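PDB 4PQI: In2-1 family protein, glutathione transferase lambda3 from Populus trichocarpa, which binds glutathione and probably acts as a thiol transferase, as a monomeric lambda-class glutathione transferase of plants. Local coordinates for residues A44-I49 with Y182-E187; R51-L56 with I218-Q223; P111-K116 with K173-V178. All coordinates share one frame; numbering follows the deposited sequence.

Contact 1. Residues A44-I49 with Y182-E187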
loop_
_atom_site.group_PDB
_atom_site.type_symbol
_atom_site.label_atom_id
_atom_site.label_comp_id
_atom_site.label_asym_id
_atom_site.label_seq_id
_atom_site.Cartn_x
_atom_site.Cartn_y
_atom_site.Cartn_z
ATOM N N ALA A 44 5.478 -0.441 1.529
ATOM C CA ALA A 44 5.973 -1.121 0.336
ATOM C C ALA A 44 4.835 -1.767 -0.468
ATOM O O ALA A 44 4.865 -1.788 -1.699
ATOM C CB ALA A 44 7.013 -2.169 0.723
ATOM N N GLN A 45 3.832 -2.297 0.229
ATOM C CA GLN A 45 2.709 -2.910 -0.462
ATOM C C GLN A 45 2.059 -1.944 -1.444
ATOM O O GLN A 45 1.668 -2.356 -2.530
ATOM C CB GLN A 45 1.667 -3.431 0.520
ATOM C CG GLN A 45 0.582 -4.262 -0.148
ATOM C CD GLN A 45 -0.418 -4.787 0.842
ATOM O OE1 GLN A 45 -0.368 -4.441 2.028
ATOM N NE2 GLN A 45 -1.320 -5.654 0.379
ATOM N N ARG A 46 1.961 -0.668 -1.063
ATOM C CA ARG A 46 1.472 0.363 -1.980
ATOM C C ARG A 46 2.194 0.272 -3.322
ATOM O O ARG A 46 1.569 0.232 -4.365
ATOM C CB ARG A 46 1.678 1.755 -1.396
ATOM C CG ARG A 46 0.751 2.143 -0.260
ATOM C CD ARG A 46 1.305 3.371 0.455
ATOM N NE ARG A 46 0.353 3.977 1.396
ATOM C CZ ARG A 46 0.654 4.973 2.226
ATOM N NH1 ARG A 46 1.892 5.466 2.263
ATOM N NH2 ARG A 46 -0.270 5.468 3.039
ATOM N N VAL A 47 3.522 0.230 -3.292
ATOM C CA VAL A 47 4.272 0.254 -4.539
ATOM C C VAL A 47 4.114 -1.076 -5.265
ATOM O O VAL A 47 3.995 -1.122 -6.502
ATOM C CB VAL A 47 5.756 0.562 -4.297
ATOM C CG1 VAL A 47 6.462 0.784 -5.622
ATOM C CG2 VAL A 47 5.896 1.791 -3.398
ATOM N N TRP A 48 4.078 -2.155 -4.491
ATOM C CA TRP A 48 3.869 -3.494 -5.033
ATOM C C TRP A 48 2.586 -3.607 -5.880
ATOM O O TRP A 48 2.618 -4.087 -7.009
ATOM C CB TRP A 48 3.849 -4.486 -3.877
ATOM C CG TRP A 48 3.909 -5.927 -4.258
ATOM C CD1 TRP A 48 3.972 -6.458 -5.520
ATOM C CD2 TRP A 48 3.902 -7.038 -3.357
ATOM N NE1 TRP A 48 4.008 -7.826 -5.452
ATOM C CE2 TRP A 48 3.969 -8.207 -4.137
ATOM C CE3 TRP A 48 3.844 -7.154 -1.964
ATOM C CZ2 TRP A 48 3.981 -9.481 -3.565
ATOM C CZ3 TRP A 48 3.862 -8.413 -1.405
ATOM C CH2 TRP A 48 3.922 -9.559 -2.198
ATOM N N ILE A 49 1.460 -3.166 -5.320
ATOM C CA ILE A 49 0.190 -3.174 -6.029
ATOM C C ILE A 49 0.255 -2.339 -7.310
ATOM O O ILE A 49 -0.250 -2.759 -8.354
ATOM C CB ILE A 49 -0.941 -2.605 -5.142
ATOM C CG1 ILE A 49 -1.022 -3.389 -3.827
ATOM C CG2 ILE A 49 -2.279 -2.606 -5.899
ATOM C CD1 ILE A 49 -1.788 -2.644 -2.713
ATOM N N TYR A 182 -4.429 3.689 0.555
ATOM C CA TYR A 182 -5.157 3.342 1.777
ATOM C C TYR A 182 -5.325 1.853 2.086
ATOM O O TYR A 182 -5.292 1.440 3.260
ATOM C CB TYR A 182 -6.529 4.026 1.783
ATOM C CG TYR A 182 -6.414 5.474 2.169
ATOM C CD1 TYR A 182 -6.342 5.842 3.498
ATOM C CD2 TYR A 182 -6.329 6.472 1.203
ATOM C CE1 TYR A 182 -6.214 7.158 3.862
ATOM C CE2 TYR A 182 -6.196 7.799 1.560
ATOM C CZ TYR A 182 -6.140 8.129 2.895
ATOM O OH TYR A 182 -6.007 9.437 3.287
ATOM N N ILE A 183 -5.536 1.056 1.049
ATOM C CA ILE A 183 -5.899 -0.346 1.256
ATOM C C ILE A 183 -4.936 -1.177 2.126
ATOM O O ILE A 183 -5.402 -1.997 2.908
ATOM C CB ILE A 183 -6.291 -1.092 -0.081
ATOM C CG1 ILE A 183 -6.994 -2.420 0.216
ATOM C CG2 ILE A 183 -5.073 -1.385 -0.950
ATOM C CD1 ILE A 183 -8.296 -2.304 0.976
ATOM N N PRO A 184 -3.599 -0.968 2.023
ATOM C CA PRO A 184 -2.776 -1.831 2.886
ATOM C C PRO A 184 -3.026 -1.597 4.373
ATOM O O PRO A 184 -2.902 -2.520 5.196
ATOM C CB PRO A 184 -1.339 -1.410 2.540
ATOM C CG PRO A 184 -1.437 -0.812 1.172
ATOM C CD PRO A 184 -2.759 -0.099 1.178
ATOM N N PHE A 185 -3.393 -0.371 4.719
ATOM C CA PHE A 185 -3.584 -0.023 6.122
ATOM C C PHE A 185 -4.987 -0.412 6.583
ATOM O O PHE A 185 -5.165 -0.971 7.678
ATOM C CB PHE A 185 -3.239 1.456 6.356
ATOM C CG PHE A 185 -1.775 1.753 6.154
ATOM C CD1 PHE A 185 -0.860 1.534 7.183
ATOM C CD2 PHE A 185 -1.301 2.185 4.918
ATOM C CE1 PHE A 185 0.506 1.769 6.985
ATOM C CE2 PHE A 185 0.057 2.421 4.716
ATOM C CZ PHE A 185 0.960 2.219 5.750
ATOM N N VAL A 186 -5.977 -0.172 5.725
ATOM C CA VAL A 186 -7.338 -0.595 6.022
ATOM C C VAL A 186 -7.401 -2.117 6.150
ATOM O O VAL A 186 -8.033 -2.630 7.070
ATOM C CB VAL A 186 -8.354 -0.078 4.971
ATOM C CG1 VAL A 186 -9.748 -0.739 5.188
ATOM C CG2 VAL A 186 -8.455 1.439 5.025
ATOM N N GLU A 187 -6.722 -2.825 5.241
ATOM C CA GLU A 187 -6.583 -4.288 5.290
ATOM C C GLU A 187 -6.140 -4.770 6.677
ATOM O O GLU A 187 -6.799 -5.611 7.308
ATOM C CB GLU A 187 -5.573 -4.759 4.219
ATOM C CG GLU A 187 -5.051 -6.205 4.365
ATOM C CD GLU A 187 -3.886 -6.555 3.400
ATOM O OE1 GLU A 187 -3.655 -5.826 2.396
ATOM O OE2 GLU A 187 -3.205 -7.578 3.655
#
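Gln-45 of helix 42-54 reaches Glu-187 of helix 177-197. Its NE2 donates to OE1 of Glu-187 at 3.1 Å, on the syn lone pair of that oxygen. The two flat groups stand almost perpendicular, their planes 86° apart. The Gln-45 chain leaves with CG anti to the backbone N (chi1 -171°) and stays extended, which carries its amide past Pro-184. OE1 of Gln-45 comes within 3.2 Å of CB of Pro-184. CE2 of Phe-185 lies over one face of the Arg-46 guanidinium, offset toward its rim and 3.5 Å from NH2, with NE of Arg-46 at the edge of the ring. One turn further along helix 42-54, CD1 of Ile-49 packs on CG2 of Ile-183 at 3.9 Å.

The polar ends are held further out. OE1 of Gln-45 accepts from Arg-188, and its NE2 also bonds Thr-224. Glu-187 is bonded by Tyr-221 and by the backbone N of Thr-226. Arg-46 bonds the carbonyl of Ala-181 and the hydroxyl of Ser-97. An alanine at Gln-45 would probably leave Glu-187 and Arg-188 each without one buried partner and open a gap beside Pro-184. The axes of segments 44-49 and 182-187 approach to 9.0 Å at 127°. This is the interface of the thioredoxin-like and all-helical domains of the GST fold, with bound glutathione about 4 Å from the Arg-46 side chain.

Contact 2. Residues R51-L56 with I218-Q223. With CA (calcium ion), chain E.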
loop_
_atom_site.group_PDB
_atom_site.type_symbol
_atom_site.label_atom_id
_atom_site.label_comp_id
_atom_site.label_asym_id
_atom_site.label_seq_id
_atom_site.Cartn_x
_atom_site.Cartn_y
_atom_site.Cartn_z
ATOM N N ARG A 51 2.932 -1.545 -9.108
ATOM C CA ARG A 51 3.787 -2.297 -10.036
ATOM C C ARG A 51 2.996 -3.360 -10.788
ATOM O O ARG A 51 3.093 -3.490 -12.018
ATOM C CB ARG A 51 4.916 -2.967 -9.247
ATOM C CG ARG A 51 5.750 -3.991 -10.014
ATOM C CD ARG A 51 6.722 -4.650 -9.033
ATOM N NE ARG A 51 7.452 -5.802 -9.559
ATOM C CZ ARG A 51 7.086 -7.075 -9.416
ATOM N NH1 ARG A 51 5.957 -7.406 -8.802
ATOM N NH2 ARG A 51 7.851 -8.027 -9.919
ATOM N N ASN A 52 2.213 -4.119 -10.024
ATOM C CA ASN A 52 1.414 -5.213 -10.551
ATOM C C ASN A 52 0.344 -4.704 -11.520
ATOM O O ASN A 52 0.274 -5.148 -12.669
ATOM C CB ASN A 52 0.779 -6.011 -9.401
ATOM C CG ASN A 52 1.813 -6.784 -8.564
ATOM O OD1 ASN A 52 3.007 -6.788 -8.874
ATOM N ND2 ASN A 52 1.350 -7.431 -7.494
ATOM N N PHE A 53 -0.472 -3.763 -11.061
ATOM C CA PHE A 53 -1.569 -3.242 -11.875
ATOM C C PHE A 53 -1.116 -2.672 -13.226
ATOM O O PHE A 53 -1.720 -2.959 -14.260
ATOM C CB PHE A 53 -2.361 -2.194 -11.102
ATOM C CG PHE A 53 -3.675 -1.861 -11.729
ATOM C CD1 PHE A 53 -4.823 -2.567 -11.381
ATOM C CD2 PHE A 53 -3.769 -0.852 -12.678
ATOM C CE1 PHE A 53 -6.044 -2.270 -11.962
ATOM C CE2 PHE A 53 -4.992 -0.549 -13.268
ATOM C CZ PHE A 53 -6.128 -1.255 -12.903
ATOM N N LYS A 54 -0.041 -1.891 -13.226
ATOM C CA LYS A 54 0.433 -1.276 -14.463
ATOM C C LYS A 54 1.129 -2.275 -15.402
ATOM O O LYS A 54 1.419 -1.960 -16.564
ATOM C CB LYS A 54 1.313 -0.050 -14.167
ATOM C CG LYS A 54 0.613 1.036 -13.354
ATOM C CD LYS A 54 1.441 2.337 -13.256
ATOM C CE LYS A 54 1.688 2.961 -14.621
ATOM N NZ LYS A 54 0.573 3.860 -15.053
ATOM N N GLY A 55 1.360 -3.487 -14.903
ATOM C CA GLY A 55 1.962 -4.550 -15.685
ATOM C C GLY A 55 3.466 -4.413 -15.719
ATOM O O GLY A 55 4.092 -4.759 -16.714
ATOM N N LEU A 56 4.042 -3.898 -14.637
ATOM C CA LEU A 56 5.486 -3.645 -14.577
ATOM C C LEU A 56 6.286 -4.705 -13.803
ATOM O O LEU A 56 7.361 -4.419 -13.282
ATOM C CB LEU A 56 5.758 -2.262 -13.982
ATOM C CG LEU A 56 5.060 -1.089 -14.676
ATOM C CD1 LEU A 56 5.179 0.207 -13.864
ATOM C CD2 LEU A 56 5.620 -0.898 -16.077
ATOM N N ILE A 218 -9.594 -7.145 -7.309
ATOM C CA ILE A 218 -8.496 -6.837 -8.204
ATOM C C ILE A 218 -7.279 -7.727 -7.945
ATOM O O ILE A 218 -6.689 -7.689 -6.868
ATOM C CB ILE A 218 -8.123 -5.347 -8.098
ATOM C CG1 ILE A 218 -9.365 -4.480 -8.352
ATOM C CG2 ILE A 218 -6.981 -5.002 -9.055
ATOM C CD1 ILE A 218 -9.160 -3.023 -8.038
ATOM N N GLU A 219 -6.916 -8.521 -8.948
ATOM C CA GLU A 219 -5.806 -9.469 -8.848
ATOM C C GLU A 219 -4.493 -8.807 -8.427
ATOM O O GLU A 219 -3.736 -9.372 -7.637
ATOM C CB GLU A 219 -5.605 -10.197 -10.178
ATOM C CG GLU A 219 -6.767 -11.084 -10.587
ATOM C CD GLU A 219 -7.038 -12.182 -9.574
ATOM O OE1 GLU A 219 -6.088 -12.599 -8.875
ATOM O OE2 GLU A 219 -8.204 -12.622 -9.468
ATOM N N ALA A 220 -4.227 -7.618 -8.956
ATOM C CA ALA A 220 -2.998 -6.902 -8.631
ATOM C C ALA A 220 -2.864 -6.735 -7.116
ATOM O O ALA A 220 -1.775 -6.871 -6.561
ATOM C CB ALA A 220 -2.979 -5.550 -9.321
ATOM N N TYR A 221 -3.985 -6.456 -6.454
ATOM C CA TYR A 221 -3.986 -6.324 -5.003
ATOM C C TYR A 221 -3.924 -7.667 -4.273
ATOM O O TYR A 221 -3.132 -7.813 -3.349
ATOM C CB TYR A 221 -5.199 -5.533 -4.518
ATOM C CG TYR A 221 -5.393 -5.572 -3.010
ATOM C CD1 TYR A 221 -4.414 -5.086 -2.148
ATOM C CD2 TYR A 221 -6.556 -6.091 -2.454
ATOM C CE1 TYR A 221 -4.590 -5.111 -0.773
ATOM C CE2 TYR A 221 -6.737 -6.131 -1.090
ATOM C CZ TYR A 221 -5.750 -5.634 -0.252
ATOM O OH TYR A 221 -5.937 -5.675 1.111
ATOM N N LYS A 222 -4.765 -8.627 -4.677
ATOM C CA LYS A 222 -4.882 -9.901 -3.967
ATOM C C LYS A 222 -3.541 -10.606 -3.837
ATOM O O LYS A 222 -3.230 -11.157 -2.781
ATOM C CB LYS A 222 -5.901 -10.827 -4.649
ATOM C CG LYS A 222 -7.349 -10.392 -4.475
ATOM C CD LYS A 222 -8.320 -11.472 -4.946
ATOM C CE LYS A 222 -8.229 -11.668 -6.440
ATOM N NZ LYS A 222 -9.267 -12.598 -6.964
ATOM N N GLN A 223 -2.754 -10.564 -4.915
ATOM C CA GLN A 223 -1.397 -11.103 -4.962
ATOM C C GLN A 223 -0.449 -10.577 -3.875
ATOM O O GLN A 223 0.580 -11.191 -3.622
ATOM C CB GLN A 223 -0.772 -10.819 -6.336
ATOM C CG GLN A 223 -1.464 -11.507 -7.484
ATOM C CD GLN A 223 -0.793 -11.251 -8.813
ATOM O OE1 GLN A 223 0.330 -10.745 -8.869
ATOM N NE2 GLN A 223 -1.482 -11.600 -9.900
HETATM CA CA CA E . 5.660 -5.334 -18.421
HETATM O O HOH W 1 7.310 -7.027 -19.634
HETATM O O HOH W 2 5.820 -7.109 -16.955
HETATM O O HOH W 3 3.665 -6.193 -19.659
HETATM O O HOH W 4 5.033 -3.167 -19.515
#
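Ala-220 presses its CB against the backbone of helix 42-54, only 3.5 Å from N of Phe-53. So small a side chain lets the two backbones come close, and the CA atoms of Phe-53 and Ala-220 are 5.1 Å apart. Asn-52 and Phe-53 flank the methyl, and the CB of Phe-53 lies 3.8 Å from it. Phe-53 has CG anti to its backbone N (chi1 -166°), which swings the ring toward Ile-218. CG2 of Ile-218 meets the ring at its edge, in plane, 4.0 Å from CD1. Asn-52 turns its amide the other way. Its ND2 gives a weak but nearly straight bond to O of Ala-220, at 3.3 Å and 167°.

Just beyond the contact, helix 42-54 ends in a Schellman motif. Gly-55 takes positive phi, and N of Leu-56 and N of Gly-55 bond back to O of Arg-51 and O of Asn-52. The carbonyl O of Gly-55 binds a calcium ion at 2.4 Å, together with four waters and Glu-59. Across the way, Ile-218 is the N-cap residue of helix 219-222. N of Ala-220 bonds Asp-8, and Leu-7 of helix 4-7 touches Phe-53, which brings the N-terminal segment to the same seam.

Contact 3. Residues P111-K116 with K173-V178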
loop_
_atom_site.group_PDB
_atom_site.type_symbol
_atom_site.label_atom_id
_atom_site.label_comp_id
_atom_site.label_asym_id
_atom_site.label_seq_id
_atom_site.Cartn_x
_atom_site.Cartn_y
_atom_site.Cartn_z
ATOM N N PRO A 111 -1.587 0.991 -17.809
ATOM C CA PRO A 111 -2.878 1.659 -17.616
ATOM C C PRO A 111 -2.830 2.713 -16.524
ATOM O O PRO A 111 -2.041 2.615 -15.583
ATOM C CB PRO A 111 -3.802 0.520 -17.172
ATOM C CG PRO A 111 -2.893 -0.535 -16.652
ATOM C CD PRO A 111 -1.691 -0.455 -17.553
ATOM N N SER A 112 -3.711 3.699 -16.650
ATOM C CA SER A 112 -3.728 4.869 -15.786
ATOM C C SER A 112 -4.239 4.553 -14.383
ATOM O O SER A 112 -5.207 3.819 -14.216
ATOM C CB SER A 112 -4.591 5.969 -16.420
ATOM O OG SER A 112 -4.090 7.254 -16.101
ATOM N N LEU A 113 -3.562 5.102 -13.380
ATOM C CA LEU A 113 -4.019 5.013 -12.000
ATOM C C LEU A 113 -4.340 6.397 -11.414
ATOM O O LEU A 113 -4.461 6.555 -10.198
ATOM C CB LEU A 113 -2.995 4.264 -11.130
ATOM C CG LEU A 113 -3.000 2.744 -11.353
ATOM C CD1 LEU A 113 -1.846 2.078 -10.628
ATOM C CD2 LEU A 113 -4.340 2.139 -10.912
ATOM N N LEU A 114 -4.445 7.398 -12.286
ATOM C CA LEU A 114 -4.999 8.706 -11.924
ATOM C C LEU A 114 -5.878 9.162 -13.079
ATOM O O LEU A 114 -5.448 9.127 -14.228
ATOM C CB LEU A 114 -3.903 9.746 -11.670
ATOM C CG LEU A 114 -3.185 9.721 -10.318
ATOM C CD1 LEU A 114 -2.060 10.733 -10.311
ATOM C CD2 LEU A 114 -4.155 10.001 -9.169
ATOM N N PRO A 115 -7.124 9.566 -12.786
ATOM C CA PRO A 115 -8.022 9.998 -13.856
ATOM C C PRO A 115 -7.638 11.395 -14.316
ATOM O O PRO A 115 -6.816 12.038 -13.665
ATOM C CB PRO A 115 -9.388 10.021 -13.172
ATOM C CG PRO A 115 -9.076 10.333 -11.754
ATOM C CD PRO A 115 -7.763 9.651 -11.461
ATOM N N LYS A 116 -8.227 11.849 -15.419
ATOM C CA LYS A 116 -7.868 13.131 -16.016
ATOM C C LYS A 116 -8.694 14.275 -15.428
ATOM O O LYS A 116 -8.206 15.402 -15.314
ATOM C CB LYS A 116 -8.018 13.073 -17.542
ATOM C CG LYS A 116 -7.556 14.335 -18.272
ATOM C CD LYS A 116 -7.360 14.106 -19.769
ATOM C CE LYS A 116 -6.836 15.367 -20.463
ATOM N NZ LYS A 116 -6.363 15.104 -21.858
ATOM N N LYS A 173 -15.516 6.123 -10.496
ATOM C CA LYS A 173 -15.509 5.020 -11.450
ATOM C C LYS A 173 -14.223 4.171 -11.443
ATOM O O LYS A 173 -14.279 2.942 -11.407
ATOM C CB LYS A 173 -15.759 5.600 -12.845
ATOM C CG LYS A 173 -15.913 4.607 -13.982
ATOM C CD LYS A 173 -16.420 5.344 -15.225
ATOM C CE LYS A 173 -15.850 4.758 -16.514
ATOM N NZ LYS A 173 -14.362 4.915 -16.610
ATOM N N GLU A 174 -13.067 4.823 -11.477
ATOM C CA GLU A 174 -11.818 4.109 -11.725
ATOM C C GLU A 174 -10.980 3.878 -10.465
ATOM O O GLU A 174 -10.818 4.770 -9.642
ATOM C CB GLU A 174 -10.969 4.845 -12.778
ATOM C CG GLU A 174 -11.751 5.592 -13.860
ATOM C CD GLU A 174 -12.204 7.007 -13.436
ATOM O OE1 GLU A 174 -12.351 7.288 -12.213
ATOM O OE2 GLU A 174 -12.422 7.844 -14.341
ATOM N N PHE A 175 -10.447 2.667 -10.336
ATOM C CA PHE A 175 -9.411 2.344 -9.354
ATOM C C PHE A 175 -8.219 3.297 -9.563
ATOM O O PHE A 175 -7.819 3.565 -10.709
ATOM C CB PHE A 175 -8.997 0.881 -9.571
ATOM C CG PHE A 175 -8.010 0.340 -8.567
ATOM C CD1 PHE A 175 -8.302 0.325 -7.212
ATOM C CD2 PHE A 175 -6.813 -0.223 -8.998
ATOM C CE1 PHE A 175 -7.404 -0.210 -6.300
ATOM C CE2 PHE A 175 -5.911 -0.751 -8.096
ATOM C CZ PHE A 175 -6.207 -0.743 -6.742
ATOM N N SER A 176 -7.661 3.815 -8.471
ATOM C CA SER A 176 -6.584 4.799 -8.576
ATOM C C SER A 176 -5.500 4.665 -7.492
ATOM O O SER A 176 -5.596 3.826 -6.586
ATOM C CB SER A 176 -7.157 6.227 -8.514
ATOM O OG SER A 176 -7.470 6.572 -7.165
ATOM N N LEU A 177 -4.485 5.524 -7.584
ATOM C CA LEU A 177 -3.427 5.608 -6.579
ATOM C C LEU A 177 -3.955 5.841 -5.152
ATOM O O LEU A 177 -3.331 5.399 -4.172
ATOM C CB LEU A 177 -2.412 6.697 -6.953
ATOM C CG LEU A 177 -1.597 6.473 -8.238
ATOM C CD1 LEU A 177 -0.547 7.580 -8.452
ATOM C CD2 LEU A 177 -0.939 5.090 -8.234
ATOM N N VAL A 178 -5.091 6.532 -5.042
ATOM C CA VAL A 178 -5.694 6.827 -3.749
ATOM C C VAL A 178 -6.150 5.551 -3.047
ATOM O O VAL A 178 -5.793 5.322 -1.890
ATOM C CB VAL A 178 -6.860 7.839 -3.858
ATOM C CG1 VAL A 178 -7.374 8.206 -2.483
ATOM C CG2 VAL A 178 -6.408 9.103 -4.582
HETATM O O HOH W 5 -7.832 2.622 -13.243
#
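Leu-113 and Leu-177 both set CG anti to the carbonyl carbon (chi1 -75° and -65°), and their side chains cross at about a right angle. CD2 of Leu-177 thereby rests 3.6 Å from CB of Leu-113, while its other branch, CD1, meets CG of Leu-114 at 3.9 Å. Leu-113 sends CD2 the other way, alongside Phe-175, and touches CD2 of that ring at 3.9 Å.

N of Leu-177 donates to O of Leu-113 at 2.8 Å. Ser-176 is the N-cap of helix 177-197. Its OG, lying between the backbone N and the carbonyl carbon (chi1 78°), accepts from N of Val-178 at 3.2 Å. The side chain of Asp-179 accepts from N of Ser-176. Water 5 bridges the carbonyls, donating to O of Ser-112 and, at 2.7 Å, to O of Phe-175. CB of Pro-115 lies against the carboxylate of Glu-174. Phe-128 of helix 118-139 also touches Leu-177, and OE1 of Glu-105 accepts from N of Leu-113.

The first turn of helix 177-197 has no earlier turn to supply acceptors. The N-H of Leu-177 is met by O of Leu-113 and that of Val-178 by OG of Ser-176. The loop between helices 97-107 and 118-139 thus helps close this helix start in the helical part of the GST fold, while Leu-113 and Leu-114 pack against Leu-177.

Overall arrangement
Contacts 1 and 2 join helix 42-54 of the thioredoxin-like domain to the helical part, with centres 11 Å apart. Contact 3 lies beside them, at the start of helix 177-197. That helix also carries contact 1, about 15 Å from contact 3; contacts 2 and 3 are about 13 Å apart. Along the chain the first segments come in the order 44-49, 51-56, 111-116; the partners follow as 173-178, 182-187, 218-223. Contacts 1 and 2 therefore interlace, and both span contact 3. Tyr-221 joins contact 2 to contact 1, and Phe-53 joins it to Leu-113 of contact 3. Through contacts 1 and 2, distant parts of the chain unite the two domains, with glutathione beside contact 1.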